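Decapping nuclease RAI1 (Candida albicans, PDB 5BUD) removes the NAD cap from the 5' end of RNAs with the help of divalent metal cations, and binds and stimulates the exoribonuclease RAT1. Local coordinates at residues Lys87-Glu92 and Glu385-Leu390; Val126-Gln131 and Gln377-Glu382. All coordinates share one frame; numbering follows the deposited sequence.

Following the chain from the N terminus, the end of helix 78-92 comes first, then the hairpin of strands 121-128 and 131-136, and last the C-terminal helices 367-377 and 381-389. Interaction 2 closes a loop of 245 residues between Val126-Gln131 and Gln377-Glu382; interaction 1 closes one of 292 residues between Lys87-Glu92 and Glu385-Leu390, and the smaller loop lies wholly within the larger. Both lie at helix 381-389, interaction 2 through the link that leads into it, interaction 1 through the helix itself, toward its end, with centres about 13 Å apart. Arg387 joins them, forming a salt bridge from NH1 to Asp129 OD2 (2.8 Å) besides its bonds to Glu89.

Interaction 1 of 2, residues Lys87-Glu92 and Glu385-Leu390; sequences KYETSE and EWRQSL
Thr90 and Trp386 mark the backbone register, their CA atoms 8.5 Å apart. Helical segments 87-92 and 385-389 run nearly parallel, with axes 20° apart and 11.3 Å distant at closest approach, so side chains must bridge the gap. Glu89 does this with a chain extended beyond CG. Its OE1 accepts two bonds: Trp386 NE1 arrives on the anti side at 2.8 Å, close to the indole plane, and Arg387 NE reaches the syn lone pair at 2.9 Å (N-H...O angle 159°). Arg387 NH2 meets the syn lone pair of Glu89 OE2, also at 2.9 Å, though tilted from the guanidinium plane. The arginine thus grips the carboxylate side-on; with three N-H groups from helix 381-389 and a fourth from Ile96 N on OE2, the carboxylate's rotation is probably restricted. Thr90 OG1, bonded to Ile86 O, lies 3.4 Å above one indole face near its rim, while Leu390 CG sits over the opposite face. Arg387 also pairs through NH1 with Asp129 and through NH2 with Gln131, so its charge is probably shared between two carboxylates. The arrangement is a parallel helix-helix contact joined by a bidentate arginine-carboxylate salt bridge, away from the metal site.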
# COMPACT_ATOMS: atom_id res chain seq x y z
N LYS A 87 -6.19 18.48 -10.64
CA LYS A 87 -6.10 18.25 -12.08
C LYS A 87 -7.24 17.42 -12.64
O LYS A 87 -7.87 17.79 -13.66
CB LYS A 87 -4.77 17.60 -12.42
CG LYS A 87 -4.50 17.51 -13.91
CD LYS A 87 -3.04 17.17 -14.19
CE LYS A 87 -2.77 17.01 -15.67
NZ LYS A 87 -3.65 15.95 -16.24
N TYR A 88 -7.54 16.29 -11.98
CA TYR A 88 -8.60 15.40 -12.44
C TYR A 88 -9.94 16.05 -12.32
O TYR A 88 -10.74 16.01 -13.24
CB TYR A 88 -8.59 14.08 -11.62
CG TYR A 88 -9.69 13.09 -11.99
CD1 TYR A 88 -9.66 12.37 -13.19
CD2 TYR A 88 -10.74 12.83 -11.11
CE1 TYR A 88 -10.66 11.46 -13.52
CE2 TYR A 88 -11.75 11.92 -11.43
CZ TYR A 88 -11.70 11.24 -12.63
OH TYR A 88 -12.70 10.34 -12.91
N GLU A 89 -10.22 16.63 -11.16
CA GLU A 89 -11.52 17.21 -10.91
C GLU A 89 -11.77 18.43 -11.81
O GLU A 89 -12.90 18.72 -12.14
CB GLU A 89 -11.67 17.57 -9.43
CG GLU A 89 -11.68 16.38 -8.47
CD GLU A 89 -11.91 16.78 -7.00
OE1 GLU A 89 -11.65 17.96 -6.63
OE2 GLU A 89 -12.38 15.91 -6.22
N THR A 90 -10.70 19.15 -12.17
CA THR A 90 -10.82 20.32 -13.03
C THR A 90 -11.28 19.82 -14.41
O THR A 90 -12.22 20.36 -14.97
CB THR A 90 -9.52 21.16 -13.06
OG1 THR A 90 -9.28 21.74 -11.78
CG2 THR A 90 -9.61 22.29 -14.10
N SER A 91 -10.66 18.73 -14.90
CA SER A 91 -11.09 18.05 -16.15
C SER A 91 -12.53 17.58 -16.15
O SER A 91 -13.22 17.69 -17.15
CB SER A 91 -10.23 16.83 -16.44
OG SER A 91 -9.08 17.19 -17.14
N GLU A 92 -12.98 17.03 -15.03
CA GLU A 92 -14.34 16.52 -14.92
C GLU A 92 -15.37 17.60 -14.62
O GLU A 92 -16.57 17.35 -14.75
CB GLU A 92 -14.40 15.48 -13.80
CG GLU A 92 -13.57 14.24 -14.09
CD GLU A 92 -14.20 13.37 -15.15
OE1 GLU A 92 -15.37 13.02 -15.00
OE2 GLU A 92 -13.52 13.05 -16.15
N GLU A 385 -9.06 26.10 -2.03
CA GLU A 385 -9.57 27.10 -2.98
C GLU A 385 -10.27 26.43 -4.14
O GLU A 385 -11.37 26.84 -4.51
CB GLU A 385 -8.44 27.96 -3.55
CG GLU A 385 -8.96 29.08 -4.41
CD GLU A 385 -7.87 29.94 -5.03
OE1 GLU A 385 -6.80 30.10 -4.42
OE2 GLU A 385 -8.12 30.45 -6.13
N TRP A 386 -9.64 25.42 -4.73
CA TRP A 386 -10.30 24.67 -5.79
C TRP A 386 -11.69 24.20 -5.35
O TRP A 386 -12.67 24.43 -6.05
CB TRP A 386 -9.46 23.48 -6.29
CG TRP A 386 -10.30 22.46 -7.02
CD1 TRP A 386 -10.61 21.18 -6.60
CD2 TRP A 386 -10.99 22.65 -8.27
NE1 TRP A 386 -11.44 20.57 -7.52
CE2 TRP A 386 -11.69 21.44 -8.55
CE3 TRP A 386 -11.10 23.71 -9.18
CZ2 TRP A 386 -12.45 21.26 -9.71
CZ3 TRP A 386 -11.87 23.54 -10.32
CH2 TRP A 386 -12.54 22.32 -10.57
N ARG A 387 -11.78 23.56 -4.19
CA ARG A 387 -13.09 23.02 -3.77
C ARG A 387 -14.15 24.10 -3.43
O ARG A 387 -15.37 23.92 -3.71
CB ARG A 387 -12.94 22.04 -2.60
CG ARG A 387 -12.27 20.72 -2.97
CD ARG A 387 -13.15 19.89 -3.91
NE ARG A 387 -12.71 18.50 -4.01
CZ ARG A 387 -13.01 17.54 -3.14
NH1 ARG A 387 -13.72 17.80 -2.06
NH2 ARG A 387 -12.55 16.31 -3.34
N GLN A 388 -13.70 25.20 -2.84
CA GLN A 388 -14.59 26.34 -2.56
C GLN A 388 -15.13 26.93 -3.85
O GLN A 388 -16.27 27.38 -3.88
CB GLN A 388 -13.86 27.42 -1.76
CG GLN A 388 -13.57 27.03 -0.32
CD GLN A 388 -12.38 27.76 0.27
OE1 GLN A 388 -11.74 28.59 -0.40
NE2 GLN A 388 -12.05 27.44 1.51
N SER A 389 -14.32 26.90 -4.90
CA SER A 389 -14.70 27.44 -6.22
C SER A 389 -15.84 26.70 -6.93
O SER A 389 -16.52 27.29 -7.76
CB SER A 389 -13.50 27.48 -7.17
OG SER A 389 -13.31 26.24 -7.83
N LEU A 390 -16.05 25.42 -6.61
CA LEU A 390 -17.15 24.65 -7.21
C LEU A 390 -18.50 24.98 -6.58
O LEU A 390 -19.55 24.63 -7.12
CB LEU A 390 -16.90 23.13 -7.09
CG LEU A 390 -15.72 22.54 -7.87
CD1 LEU A 390 -15.54 21.05 -7.61
CD2 LEU A 390 -15.93 22.78 -9.37

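Interaction 2 of 2, residues Val126-Gln131 and Gln377-Glu382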
# COMPACT_ATOMS: atom_id res chain seq x y z
N VAL A 126 -9.47 14.29 8.94
CA VAL A 126 -9.74 15.71 8.74
C VAL A 126 -10.97 15.82 7.82
O VAL A 126 -10.88 15.49 6.65
CB VAL A 126 -8.53 16.43 8.12
CG1 VAL A 126 -8.85 17.91 7.86
CG2 VAL A 126 -7.30 16.30 9.02
N PRO A 127 -12.12 16.25 8.37
CA PRO A 127 -13.29 16.46 7.53
C PRO A 127 -13.17 17.75 6.73
O PRO A 127 -12.77 18.81 7.29
CB PRO A 127 -14.44 16.58 8.53
CG PRO A 127 -13.89 16.14 9.84
CD PRO A 127 -12.43 16.42 9.80
N PHE A 128 -13.52 17.67 5.44
CA PHE A 128 -13.47 18.85 4.57
C PHE A 128 -14.30 18.64 3.32
O PHE A 128 -14.20 17.61 2.65
CB PHE A 128 -12.01 19.20 4.19
CG PHE A 128 -11.91 20.35 3.24
CD1 PHE A 128 -11.62 20.14 1.90
CD2 PHE A 128 -12.19 21.64 3.66
CE1 PHE A 128 -11.57 21.20 1.01
CE2 PHE A 128 -12.15 22.70 2.77
CZ PHE A 128 -11.85 22.48 1.44
N ASP A 129 -15.14 19.63 3.02
CA ASP A 129 -16.00 19.60 1.85
C ASP A 129 -16.82 18.33 1.73
O ASP A 129 -16.97 17.80 0.65
CB ASP A 129 -15.15 19.78 0.59
CG ASP A 129 -15.99 20.16 -0.62
OD1 ASP A 129 -17.09 20.69 -0.41
OD2 ASP A 129 -15.54 19.91 -1.77
N GLY A 130 -17.31 17.84 2.85
CA GLY A 130 -18.22 16.69 2.88
C GLY A 130 -17.51 15.35 2.82
O GLY A 130 -18.15 14.33 2.61
N GLN A 131 -16.18 15.37 2.96
CA GLN A 131 -15.35 14.16 2.90
C GLN A 131 -14.38 14.07 4.07
O GLN A 131 -14.04 15.07 4.67
CB GLN A 131 -14.57 14.11 1.59
CG GLN A 131 -15.51 14.22 0.42
CD GLN A 131 -14.84 14.20 -0.92
OE1 GLN A 131 -13.91 14.95 -1.18
NE2 GLN A 131 -15.37 13.37 -1.82
N GLN A 377 -0.21 20.53 6.20
CA GLN A 377 0.24 19.21 6.60
C GLN A 377 -0.62 18.07 6.01
O GLN A 377 -0.17 16.94 5.91
CB GLN A 377 0.23 19.11 8.12
CG GLN A 377 1.19 18.13 8.69
CD GLN A 377 1.36 18.35 10.18
OE1 GLN A 377 2.20 19.16 10.60
NE2 GLN A 377 0.55 17.66 10.97
N LEU A 378 -1.87 18.39 5.65
CA LEU A 378 -2.73 17.50 4.90
C LEU A 378 -3.35 18.32 3.78
O LEU A 378 -2.95 18.21 2.61
CB LEU A 378 -3.79 16.84 5.78
CG LEU A 378 -4.48 15.59 5.19
CD1 LEU A 378 -5.36 14.88 6.21
CD2 LEU A 378 -5.29 15.91 3.96
N LEU A 379 -4.30 19.19 4.13
CA LEU A 379 -4.92 20.09 3.16
C LEU A 379 -3.95 21.17 2.73
O LEU A 379 -3.08 21.59 3.52
CB LEU A 379 -6.16 20.73 3.76
CG LEU A 379 -7.26 19.74 4.16
CD1 LEU A 379 -8.44 20.50 4.73
CD2 LEU A 379 -7.66 18.92 2.95
N THR A 380 -4.05 21.58 1.48
CA THR A 380 -3.26 22.66 0.95
C THR A 380 -4.17 23.79 0.52
O THR A 380 -5.37 23.57 0.23
CB THR A 380 -2.41 22.21 -0.23
OG1 THR A 380 -3.28 21.82 -1.31
CG2 THR A 380 -1.50 21.04 0.18
N PRO A 381 -3.59 25.02 0.44
CA PRO A 381 -4.44 26.16 0.07
C PRO A 381 -4.93 26.10 -1.37
O PRO A 381 -6.05 26.56 -1.65
CB PRO A 381 -3.53 27.38 0.34
CG PRO A 381 -2.13 26.84 0.37
CD PRO A 381 -2.26 25.45 0.91
N GLU A 382 -4.16 25.50 -2.27
CA GLU A 382 -4.58 25.29 -3.65
C GLU A 382 -5.81 24.38 -3.69
O GLU A 382 -6.74 24.62 -4.46
CB GLU A 382 -3.48 24.65 -4.50
CG GLU A 382 -2.24 25.53 -4.74
CD GLU A 382 -1.11 25.31 -3.73
OE1 GLU A 382 0.05 25.50 -4.15
OE2 GLU A 382 -1.35 24.96 -2.55
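A beta hairpin packs here against the link between the two C-terminal helices of this PD-(D/E)XK nuclease family protein. Strand 121-128 turns into strand 131-136 through a type I' beta turn, Phe128 to Gln131, closed by backbone bonds from Phe128 N to Gln131 O (2.8 Å) and from Gln131 N to Phe128 O (3.0 Å). Asp129 and Gly130 take the positive phi values, 52° and 83°, expected at the two central positions of this turn. Facing the end of the strand, Leu378 leaves the helical conformation after helix 367-377, and Thr380 occupies the N-cap position of helix 381-389, with a weak bond from Phe383 N to its OG1.

The contact between the segments is apolar: four buried side chains bury 183 Å² in total, without a hydrogen bond across. Val126 meets both leucines, using a different methyl for each. Its CG2 lies 3.7 Å from Leu378 CD1, the two side chains passing alongside one another, pointing in opposite senses. With chi1 at 178°, CG1 stands anti to the backbone N and meets Leu379 tip to tip, 4.1 Å from CD1. Alternation along the strand brings Phe128 to the same side as Val126, while Pro127 points away.

Neighbouring elements extend this apolar patch: Leu373 of helix 367-377 touches Val126, and Phe133 of strand 131-136 touches Phe128 and Leu378. The turn also has polar partners outside the contact: Asp129 N bonds to Glu345, and Gln131 NE2 to the carbonyl oxygens of Ile96 and Ser98. The contact joins the end of strand 121-128 to the inter-helix link, about 20 Å from the bound RNA at the nearest atoms. At the Phe128 side, Leu379 CD1 approaches the ring obliquely beside its root, 3.8 Å from both CB and CG of Phe128.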